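Local coordinates for putative Glycerophosphoryl diester phosphodiesterase (PDB 3L12), which belongs to the glycerophosphoryl diester phosphodiesterase family, whose members are built on a TIM barrel, and binds a magnesium ion, at residues W274-P279 with D291-D296. Numbering follows the deposited sequence.
Sequences WTVNEP and DGIVTD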
# COMPACT_ATOMS: atom_id res chain seq x y z
N TRP A 274 -6.78 -5.40 19.10
CA TRP A 274 -6.31 -4.20 18.39
C TRP A 274 -5.26 -3.47 19.19
O TRP A 274 -5.13 -3.81 20.39
CB TRP A 274 -7.49 -3.19 18.18
CG TRP A 274 -8.07 -2.73 19.47
CD1 TRP A 274 -9.02 -3.38 20.20
CD2 TRP A 274 -7.70 -1.57 20.20
NE1 TRP A 274 -9.24 -2.70 21.38
CE2 TRP A 274 -8.45 -1.59 21.41
CE3 TRP A 274 -6.79 -0.52 19.99
CZ2 TRP A 274 -8.36 -0.58 22.36
CZ3 TRP A 274 -6.69 0.47 20.96
CH2 TRP A 274 -7.47 0.42 22.13
N THR A 275 -4.38 -2.65 18.60
CA THR A 275 -4.07 -2.50 17.17
C THR A 275 -2.68 -3.18 17.13
O THR A 275 -1.72 -2.72 17.77
CB THR A 275 -4.01 -1.07 16.72
OG1 THR A 275 -5.33 -0.52 16.75
CG2 THR A 275 -3.46 -1.00 15.33
N VAL A 276 -2.61 -4.30 16.42
CA VAL A 276 -1.45 -5.20 16.59
C VAL A 276 -0.57 -5.06 15.38
O VAL A 276 -0.96 -5.45 14.26
CB VAL A 276 -1.90 -6.68 16.87
CG1 VAL A 276 -0.76 -7.50 17.44
CG2 VAL A 276 -3.18 -6.80 17.81
N ASN A 277 0.66 -4.57 15.59
CA ASN A 277 1.56 -4.24 14.50
C ASN A 277 2.91 -4.93 14.54
O ASN A 277 3.45 -5.28 13.50
CB ASN A 277 1.82 -2.74 14.49
CG ASN A 277 0.56 -1.93 14.17
OD1 ASN A 277 -0.38 -2.45 13.53
ND2 ASN A 277 0.57 -0.63 14.55
N GLU A 278 3.48 -5.17 15.71
CA GLU A 278 4.81 -5.79 15.73
C GLU A 278 4.69 -7.29 15.48
O GLU A 278 3.76 -7.95 15.97
CB GLU A 278 5.47 -5.53 17.07
CG GLU A 278 5.62 -4.03 17.34
CD GLU A 278 6.41 -3.28 16.28
OE1 GLU A 278 7.36 -3.86 15.75
OE2 GLU A 278 6.03 -2.12 15.91
N PRO A 279 5.61 -7.85 14.70
CA PRO A 279 5.52 -9.27 14.35
C PRO A 279 5.35 -10.24 15.50
O PRO A 279 4.50 -11.17 15.42
CB PRO A 279 6.83 -9.50 13.59
CG PRO A 279 7.27 -8.22 13.16
CD PRO A 279 6.67 -7.16 13.98
N ASP A 291 -10.44 -14.26 17.45
CA ASP A 291 -11.15 -14.42 16.19
C ASP A 291 -10.53 -13.54 15.12
O ASP A 291 -10.52 -13.94 13.94
CB ASP A 291 -12.60 -14.03 16.35
CG ASP A 291 -13.33 -14.98 17.25
OD1 ASP A 291 -13.38 -14.71 18.47
OD2 ASP A 291 -13.78 -16.00 16.74
N GLY A 292 -9.99 -12.41 15.51
CA GLY A 292 -9.43 -11.48 14.52
C GLY A 292 -8.49 -10.47 15.14
O GLY A 292 -8.50 -10.27 16.35
N ILE A 293 -7.68 -9.89 14.25
CA ILE A 293 -6.67 -8.90 14.57
C ILE A 293 -6.84 -7.64 13.75
O ILE A 293 -6.92 -7.70 12.50
CB ILE A 293 -5.27 -9.47 14.26
CG1 ILE A 293 -4.99 -10.64 15.16
CG2 ILE A 293 -4.16 -8.43 14.47
CD1 ILE A 293 -3.70 -11.43 14.75
N VAL A 294 -7.02 -6.51 14.45
CA VAL A 294 -7.07 -5.21 13.87
C VAL A 294 -5.64 -4.72 13.84
O VAL A 294 -4.95 -4.65 14.88
CB VAL A 294 -7.95 -4.24 14.72
CG1 VAL A 294 -8.01 -2.86 14.10
CG2 VAL A 294 -9.36 -4.83 14.88
N THR A 295 -5.21 -4.32 12.65
CA THR A 295 -3.81 -3.96 12.39
C THR A 295 -3.65 -2.74 11.44
O THR A 295 -4.38 -2.55 10.49
CB THR A 295 -3.02 -5.17 11.82
OG1 THR A 295 -1.60 -4.84 11.72
CG2 THR A 295 -3.62 -5.63 10.44
N ASP A 296 -2.61 -1.94 11.70
CA ASP A 296 -2.18 -0.89 10.79
C ASP A 296 -1.39 -1.42 9.57
O ASP A 296 -1.19 -0.68 8.57
CB ASP A 296 -1.28 0.11 11.54
CG ASP A 296 -2.03 0.88 12.63
OD1 ASP A 296 -3.13 1.33 12.34
OD2 ASP A 296 -1.50 1.05 13.74
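Val294 meets Trp274 with its side chain and Val276 with its carbonyl. Its O accepts a hydrogen bond from the backbone N of Val276 at 2.8 Å in a nearly straight line, and the same oxygen receives a CA-H...O contact from Thr275, whose peptide link to Trp274 is cis. The branched CB of Val294 lies 3.6 Å from CB of Trp274, whose CG stands between its backbone N and carbonyl carbon (chi1 61°) and carries the indole away from Val294, with NE1 hydrogen-bonded to the carbonyl O of Cys250. Val276 is buried on the helix side: its CB sits 3.7 Å from CG2 of Ile293, the two side chains crossing at about a right angle, with Met285 of helix 279-288 touching both. In the TIM barrel this is the exit of strand 270-273, where the chain passes over the end of its parallel neighbour 292-295 before turning into the helix that links the two strands. Beyond the strand end, Asn277 and Asp296 join by two hydrogen bonds. OD1 of Asn277 accepts one from the backbone N of Asp296 at 2.9 Å, and its ND2 gives an almost linear one (173°) to OD2 of Asp296, meeting the anti side of the carboxylate. With both ends of the amide engaged, its rotation is fixed. The two carboxylate oxygens also have separate partners, OD2 a salt bridge with Arg27 and OD1 a hydrogen bond with ND1 of His23; CG2 of Thr275 packs 3.3 Å from OD2 of Asp296. Anti to its own backbone N (chi1 -173°), OG1 of Thr295 donates to O of Val276 at 2.7 Å, from a position tilted out of the carbonyl plane, and it is further hydrogen-bonded to N of Tyr297.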